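Local coordinates for protein hydrolase, haloacid dehalogenase-like family (Streptococcus pneumoniae, PDB 2FI1) that probably acts as a metal-dependent hydrolase of the haloacid dehalogenase-like family, at residues Ser88-Asp93 with Val182-Val187; Glu30-Tyr35 with Pro61-Phe66; Arg107-Leu112 with Val127-Ser132. All coordinates share one frame; numbering follows the deposited sequence.

Interaction 1: residues Ser88-Asp93 with Val182-Val187; sequences SDLLED and VNLRQV
Arg185 reaches across from helix 181-188 and takes hold of Asp93 on helix 87-96 through a salt bridge in which both terminal nitrogens converge on one oxygen. Arg185 NH1 lies 2.9 Å from Asp93 OD2, on the anti lone pair of that oxygen, and Arg185 NH2 lies 3.0 Å from the same Asp93 OD2, approaching it from above the carboxylate plane. Both bonds are clearly bent. The oxygen stays close to the guanidinium plane, while the carboxylate plane is turned 72° against it. One face of the guanidinium rests on Leu90, whose CD1 sits 4.0 Å above the plane, over its centre; the Leu90 and Arg185 side chains run past each other in opposite directions. Beneath the polar layer, Leu90 CD2 meets Leu184 CD2 at 3.8 Å, the two leucines crossing at about a right angle.

The extended chain of Arg185 from CG to NE carries the charge over the gap between the helices; the axes of the two segments approach to 11.3 Å. A second salt bridge, from Arg185 NH1 to Ile190 OXT, helps fix the group, and Trp11 of strand 8-11 touches both leucines from the sheet side. The helix leading into strand 100-104 and the C-terminal helix after strand 174-177 thus lie nearly parallel (21°) on the sheet, as helices flank the parallel sheet in the Rossmann-like core of haloacid dehalogenase-like hydrolases.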
# COMPACT_ATOMS: atom_id res chain seq x y z
N SER A 88 10.21 -2.34 -7.37
CA SER A 88 11.45 -2.98 -6.93
C SER A 88 12.69 -2.24 -7.45
O SER A 88 13.67 -2.09 -6.72
CB SER A 88 11.46 -4.47 -7.30
OG SER A 88 11.43 -4.67 -8.68
N ASP A 89 12.61 -1.71 -8.67
CA ASP A 89 13.72 -0.91 -9.21
C ASP A 89 13.95 0.38 -8.43
O ASP A 89 15.08 0.83 -8.27
CB ASP A 89 13.49 -0.55 -10.67
CG ASP A 89 13.70 -1.70 -11.63
OD1 ASP A 89 14.49 -2.62 -11.33
OD2 ASP A 89 13.10 -1.66 -12.73
N LEU A 90 12.87 1.02 -7.97
CA LEU A 90 13.03 2.25 -7.19
C LEU A 90 13.64 1.95 -5.83
O LEU A 90 14.53 2.65 -5.38
CB LEU A 90 11.70 3.01 -7.06
CG LEU A 90 11.77 4.28 -6.20
CD1 LEU A 90 12.82 5.24 -6.73
CD2 LEU A 90 10.42 4.97 -6.13
N LEU A 91 13.14 0.90 -5.18
CA LEU A 91 13.72 0.50 -3.90
C LEU A 91 15.23 0.24 -4.06
O LEU A 91 16.04 0.66 -3.23
CB LEU A 91 13.01 -0.73 -3.34
CG LEU A 91 11.53 -0.52 -2.99
CD1 LEU A 91 10.92 -1.84 -2.53
CD2 LEU A 91 11.32 0.54 -1.93
N GLU A 92 15.60 -0.42 -5.15
CA GLU A 92 17.02 -0.72 -5.40
C GLU A 92 17.85 0.53 -5.65
O GLU A 92 18.94 0.67 -5.10
CB GLU A 92 17.16 -1.69 -6.57
CG GLU A 92 18.59 -2.20 -6.80
CD GLU A 92 19.19 -2.91 -5.59
OE1 GLU A 92 18.45 -3.39 -4.70
OE2 GLU A 92 20.44 -2.98 -5.51
N ASP A 93 17.34 1.45 -6.47
CA ASP A 93 18.09 2.67 -6.74
C ASP A 93 18.35 3.44 -5.45
O ASP A 93 19.41 4.01 -5.26
CB ASP A 93 17.36 3.56 -7.75
CG ASP A 93 17.42 3.03 -9.17
OD1 ASP A 93 18.35 2.26 -9.51
OD2 ASP A 93 16.54 3.40 -9.98
N VAL A 182 6.67 6.72 -11.31
CA VAL A 182 7.33 7.66 -12.22
C VAL A 182 7.36 9.07 -11.61
O VAL A 182 8.38 9.75 -11.65
CB VAL A 182 6.65 7.69 -13.63
CG1 VAL A 182 7.10 8.91 -14.45
CG2 VAL A 182 6.94 6.40 -14.40
N ASN A 183 6.24 9.49 -11.02
CA ASN A 183 6.21 10.82 -10.44
C ASN A 183 7.10 10.97 -9.21
O ASN A 183 7.71 12.02 -9.01
CB ASN A 183 4.79 11.24 -10.09
CG ASN A 183 4.70 12.70 -9.75
OD1 ASN A 183 5.09 13.56 -10.55
ND2 ASN A 183 4.22 12.99 -8.55
N LEU A 184 7.15 9.93 -8.38
CA LEU A 184 8.05 9.95 -7.23
C LEU A 184 9.50 10.02 -7.70
O LEU A 184 10.29 10.78 -7.15
CB LEU A 184 7.80 8.73 -6.35
CG LEU A 184 8.70 8.60 -5.11
CD1 LEU A 184 8.70 9.85 -4.28
CD2 LEU A 184 8.23 7.41 -4.29
N ARG A 185 9.85 9.24 -8.72
CA ARG A 185 11.19 9.35 -9.31
C ARG A 185 11.49 10.77 -9.78
O ARG A 185 12.58 11.27 -9.57
CB ARG A 185 11.34 8.40 -10.50
CG ARG A 185 11.52 6.95 -10.13
CD ARG A 185 11.79 6.11 -11.35
NE ARG A 185 12.19 4.74 -11.02
CZ ARG A 185 13.40 4.37 -10.63
NH1 ARG A 185 14.37 5.26 -10.45
NH2 ARG A 185 13.63 3.10 -10.37
N GLN A 186 10.51 11.41 -10.43
CA GLN A 186 10.71 12.77 -10.93
C GLN A 186 10.99 13.75 -9.79
O GLN A 186 11.86 14.61 -9.91
CB GLN A 186 9.49 13.21 -11.75
CG GLN A 186 9.54 14.64 -12.32
CD GLN A 186 10.59 14.83 -13.41
OE1 GLN A 186 11.55 15.58 -13.23
NE2 GLN A 186 10.38 14.20 -14.57
N VAL A 187 10.29 13.61 -8.68
CA VAL A 187 10.51 14.47 -7.52
C VAL A 187 11.88 14.22 -6.88
O VAL A 187 12.51 15.14 -6.35
CB VAL A 187 9.35 14.31 -6.50
CG1 VAL A 187 9.68 14.97 -5.18
CG2 VAL A 187 8.07 14.89 -7.09

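Interaction 2: residues Glu30-Tyr35 with Pro61-Phe66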
# COMPACT_ATOMS: atom_id res chain seq x y z
N GLU A 30 -14.14 -11.08 -11.92
CA GLU A 30 -14.37 -12.51 -12.13
C GLU A 30 -15.59 -13.00 -11.36
O GLU A 30 -16.34 -13.86 -11.84
CB GLU A 30 -13.11 -13.34 -11.85
CG GLU A 30 -12.69 -13.49 -10.43
CD GLU A 30 -11.44 -14.35 -10.29
OE1 GLU A 30 -11.08 -15.06 -11.26
OE2 GLU A 30 -10.79 -14.30 -9.23
N THR A 31 -15.83 -12.44 -10.17
CA THR A 31 -17.01 -12.81 -9.38
C THR A 31 -18.30 -12.32 -10.07
O THR A 31 -19.28 -13.06 -10.15
CB THR A 31 -16.91 -12.28 -7.94
OG1 THR A 31 -15.67 -12.69 -7.35
CG2 THR A 31 -18.05 -12.82 -7.08
N LEU A 32 -18.30 -11.09 -10.59
CA LEU A 32 -19.43 -10.60 -11.40
C LEU A 32 -19.76 -11.54 -12.56
O LEU A 32 -20.94 -11.79 -12.85
CB LEU A 32 -19.16 -9.21 -11.94
CG LEU A 32 -19.21 -8.04 -10.96
CD1 LEU A 32 -18.71 -6.79 -11.66
CD2 LEU A 32 -20.62 -7.82 -10.42
N ALA A 33 -18.73 -12.08 -13.21
CA ALA A 33 -18.93 -12.95 -14.37
C ALA A 33 -19.68 -14.22 -14.00
O ALA A 33 -20.40 -14.78 -14.84
CB ALA A 33 -17.61 -13.27 -15.03
N LEU A 34 -19.53 -14.69 -12.76
CA LEU A 34 -20.27 -15.86 -12.27
C LEU A 34 -21.77 -15.64 -12.32
O LEU A 34 -22.54 -16.60 -12.44
CB LEU A 34 -19.87 -16.21 -10.84
CG LEU A 34 -18.44 -16.65 -10.57
CD1 LEU A 34 -18.19 -16.71 -9.08
CD2 LEU A 34 -18.16 -18.00 -11.24
N TYR A 35 -22.19 -14.38 -12.20
CA TYR A 35 -23.61 -14.02 -12.26
C TYR A 35 -24.03 -13.53 -13.66
O TYR A 35 -25.14 -13.02 -13.83
CB TYR A 35 -23.91 -12.93 -11.22
CG TYR A 35 -23.62 -13.35 -9.80
CD1 TYR A 35 -24.64 -13.79 -8.96
CD2 TYR A 35 -22.33 -13.29 -9.29
CE1 TYR A 35 -24.38 -14.18 -7.65
CE2 TYR A 35 -22.05 -13.67 -7.99
CZ TYR A 35 -23.08 -14.11 -7.17
OH TYR A 35 -22.81 -14.48 -5.88
N PRO A 61 -25.74 -5.19 -6.11
CA PRO A 61 -26.57 -4.95 -4.92
C PRO A 61 -27.42 -6.13 -4.46
O PRO A 61 -27.60 -6.31 -3.26
CB PRO A 61 -27.46 -3.78 -5.34
CG PRO A 61 -27.48 -3.83 -6.83
CD PRO A 61 -26.10 -4.28 -7.21
N ASN A 62 -27.92 -6.93 -5.40
CA ASN A 62 -28.81 -8.06 -5.08
C ASN A 62 -28.29 -9.39 -5.60
O ASN A 62 -29.06 -10.32 -5.86
CB ASN A 62 -30.21 -7.79 -5.63
CG ASN A 62 -30.79 -6.49 -5.12
OD1 ASN A 62 -31.08 -5.58 -5.90
ND2 ASN A 62 -30.96 -6.39 -3.81
N LEU A 63 -26.97 -9.51 -5.75
CA LEU A 63 -26.36 -10.77 -6.14
C LEU A 63 -26.13 -11.62 -4.90
O LEU A 63 -25.40 -11.22 -3.98
CB LEU A 63 -25.06 -10.53 -6.90
CG LEU A 63 -25.17 -9.71 -8.19
CD1 LEU A 63 -23.83 -9.68 -8.91
CD2 LEU A 63 -26.27 -10.27 -9.12
N GLU A 64 -26.77 -12.79 -4.87
CA GLU A 64 -26.77 -13.64 -3.68
C GLU A 64 -25.39 -14.26 -3.45
O GLU A 64 -24.81 -14.83 -4.37
CB GLU A 64 -27.83 -14.75 -3.82
CG GLU A 64 -27.99 -15.62 -2.57
CD GLU A 64 -29.16 -16.59 -2.66
OE1 GLU A 64 -29.49 -17.05 -3.78
OE2 GLU A 64 -29.75 -16.90 -1.60
N ASN A 65 -24.89 -14.15 -2.22
CA ASN A 65 -23.58 -14.68 -1.81
C ASN A 65 -22.38 -14.00 -2.50
O ASN A 65 -21.29 -14.56 -2.52
CB ASN A 65 -23.48 -16.20 -2.06
CG ASN A 65 -24.63 -16.98 -1.44
OD1 ASN A 65 -25.04 -16.70 -0.32
ND2 ASN A 65 -25.14 -17.97 -2.18
N PHE A 66 -22.59 -12.81 -3.05
CA PHE A 66 -21.53 -12.17 -3.85
C PHE A 66 -20.30 -11.88 -3.01
O PHE A 66 -19.19 -12.25 -3.40
CB PHE A 66 -22.02 -10.87 -4.50
CG PHE A 66 -20.96 -10.17 -5.29
CD1 PHE A 66 -20.79 -10.43 -6.64
CD2 PHE A 66 -20.09 -9.26 -4.68
CE1 PHE A 66 -19.79 -9.79 -7.37
CE2 PHE A 66 -19.09 -8.63 -5.40
CZ PHE A 66 -18.94 -8.90 -6.74
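Tyr35 and Phe66 head the apolar part of this contact, their rings set obliquely with planes 43° apart and Tyr35 CE2 3.7 Å from Phe66 CD1. Leu63 covers one face of the tyrosine: its CB makes a CH-pi contact 4.0 Å from the centroid of the Tyr35 ring, and its CD1 comes within 3.8 Å of Tyr35 CG. Over a face of the Phe66 ring lies the methyl of Thr31, with CG2 3.5 Å from Phe66 CE1. The methyl is anti to the backbone N, while OG1 (chi1 -52°) lies beside that N and bonds Ala27 O and Asn73 ND2. Leu32 CD2 touches both Phe66 and Leu63, 3.7 Å from Phe66 CE1 and 4.0 Å from Leu63 CD1.

These helices probably form the cap domain, as in relatives of this family; here helix 20-34 and Tyr35 meet the linker between helices 52-59 and 66-77. The linker closes with a type II beta turn from Leu63 to Phe66.

The polar link belongs to that turn. Tyr35 OH donates to Glu64 O at a short 2.5 Å, from above the carbonyl plane, and the accepting oxygen lies near the plane of the tyrosine ring, at its edge.

Interaction 3: residues Arg107-Leu112 with Val127-Ser132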
# COMPACT_ATOMS: atom_id res chain seq x y z
N ARG A 107 -2.11 -3.19 9.37
CA ARG A 107 -2.49 -4.58 9.25
C ARG A 107 -1.64 -5.44 10.17
O ARG A 107 -0.59 -5.00 10.67
CB ARG A 107 -2.35 -5.06 7.80
CG ARG A 107 -3.21 -4.31 6.83
CD ARG A 107 -4.64 -4.82 6.85
NE ARG A 107 -5.51 -3.98 6.04
CZ ARG A 107 -6.78 -4.26 5.75
NH1 ARG A 107 -7.33 -5.38 6.20
NH2 ARG A 107 -7.49 -3.44 5.00
N ASN A 108 -2.11 -6.66 10.42
CA ASN A 108 -1.38 -7.61 11.24
C ASN A 108 -0.20 -8.23 10.47
O ASN A 108 0.16 -7.75 9.40
CB ASN A 108 -2.34 -8.66 11.83
CG ASN A 108 -2.94 -9.57 10.79
OD1 ASN A 108 -2.48 -9.64 9.65
ND2 ASN A 108 -3.99 -10.30 11.18
N ASP A 109 0.38 -9.29 11.01
CA ASP A 109 1.60 -9.85 10.43
C ASP A 109 1.42 -10.54 9.05
O ASP A 109 2.40 -11.03 8.49
CB ASP A 109 2.31 -10.75 11.45
CG ASP A 109 3.03 -9.97 12.54
OD1 ASP A 109 3.33 -8.76 12.36
OD2 ASP A 109 3.33 -10.56 13.60
N GLN A 110 0.22 -10.54 8.46
CA GLN A 110 0.06 -10.91 7.03
C GLN A 110 0.87 -10.01 6.10
O GLN A 110 1.30 -10.41 5.01
CB GLN A 110 -1.41 -10.87 6.57
CG GLN A 110 -1.63 -11.54 5.20
CD GLN A 110 -2.92 -11.16 4.50
OE1 GLN A 110 -3.77 -10.45 5.06
NE2 GLN A 110 -3.08 -11.62 3.26
N VAL A 111 1.07 -8.77 6.51
CA VAL A 111 1.95 -7.84 5.81
C VAL A 111 3.25 -8.54 5.45
O VAL A 111 3.77 -8.39 4.35
CB VAL A 111 2.25 -6.58 6.68
CG1 VAL A 111 3.43 -5.77 6.11
CG2 VAL A 111 1.01 -5.71 6.77
N LEU A 112 3.77 -9.32 6.39
CA LEU A 112 5.08 -9.90 6.20
C LEU A 112 5.04 -10.92 5.06
O LEU A 112 5.98 -11.00 4.27
CB LEU A 112 5.59 -10.51 7.49
CG LEU A 112 5.58 -9.57 8.71
CD1 LEU A 112 6.21 -10.26 9.91
CD2 LEU A 112 6.26 -8.25 8.43
N VAL A 127 9.87 -3.34 9.58
CA VAL A 127 8.46 -3.32 9.21
C VAL A 127 7.65 -3.23 10.50
O VAL A 127 7.78 -4.10 11.37
CB VAL A 127 8.06 -4.57 8.42
CG1 VAL A 127 6.56 -4.56 8.13
CG2 VAL A 127 8.85 -4.67 7.13
N VAL A 128 6.85 -2.17 10.62
CA VAL A 128 5.95 -1.98 11.75
C VAL A 128 4.57 -2.45 11.31
O VAL A 128 4.03 -1.93 10.33
CB VAL A 128 5.90 -0.50 12.17
CG1 VAL A 128 4.83 -0.26 13.24
CG2 VAL A 128 7.29 -0.02 12.63
N THR A 129 4.02 -3.44 12.02
CA THR A 129 2.65 -3.89 11.80
C THR A 129 1.85 -3.60 13.07
O THR A 129 2.39 -3.08 14.03
CB THR A 129 2.59 -5.40 11.51
OG1 THR A 129 2.84 -6.12 12.72
CG2 THR A 129 3.62 -5.81 10.46
N SER A 130 0.57 -3.97 13.06
CA SER A 130 -0.27 -3.74 14.25
C SER A 130 0.29 -4.40 15.50
O SER A 130 0.05 -3.92 16.61
CB SER A 130 -1.68 -4.23 14.01
OG SER A 130 -1.72 -5.63 13.85
N SER A 131 1.06 -5.48 15.33
CA SER A 131 1.59 -6.21 16.48
C SER A 131 2.65 -5.43 17.26
O SER A 131 3.01 -5.82 18.36
CB SER A 131 2.13 -7.57 16.04
OG SER A 131 3.33 -7.42 15.33
N SER A 132 3.14 -4.32 16.69
CA SER A 132 4.02 -3.41 17.45
C SER A 132 3.26 -2.57 18.49
O SER A 132 3.88 -1.92 19.34
CB SER A 132 4.78 -2.48 16.50
OG SER A 132 5.84 -3.18 15.88
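The carboxylate of Asp109 is met at one oxygen by the hydroxyl of Thr129, which donates nearly in line with the C-O bond: Thr129 OG1 lies 2.7 Å from Asp109 OD1, and the two side chains cross at about a right angle. Ser131 OG stands near both oxygens of this pair, 3.3 Å from Asp109 OD1 and 3.0 Å from Thr129 OG1, and has either acceptor within reach of its one proton. Thr129 OG1 sits between the backbone N and the carbonyl carbon (chi1 73°), where it also accepts from Ser131 N, an ST turn that ties the hydroxyl to its own segment. Asn108 turns its amide oxygen to its own segment: Asn108 OD1 takes Gln110 N from above its carbonyl plane, at 3.1 Å, and so caps the start of helix 110-117.

A main-chain bond joins the loop to the 3-10 turn, Ser130 N to Arg107 O at 2.8 Å and nearly straight (173°). Farther along the helix the contact becomes apolar. Val127 CG1 is shared by Leu112 CD2 at 3.7 Å and Val111 CG1 at 3.9 Å, and Leu103 of strand 100-104 touches both valines from the sheet.

Helix 110-117 thus packs against the strand that follows it, while the segments that follow strands 100-104 and 124-128 are bonded together. This is the beta-alpha-beta crossover of a Rossmann-like fold, at the strand ends where enzymes of this family place their active site.

How the interactions relate
The three contacts sample two parts of one molecule. Interactions 1 and 3 belong to the sheet-containing core, their centres 24 Å apart, and residues 107-132 lie along the chain between the two helices of interaction 1. Interaction 2 is remote from both, its centre 38 Å from that of interaction 1 and 32 Å from that of interaction 3, in what is probably the helical cap. The calcium ion, held by Asp12, Gly14 and Asp160, marks the probable active site. The Arg107 side chain of interaction 3 is about 9 Å from the calcium ion. In interaction 1, the side chain of Leu184 is about 13 Å from the bound calcium ion. None of the contacts touches another.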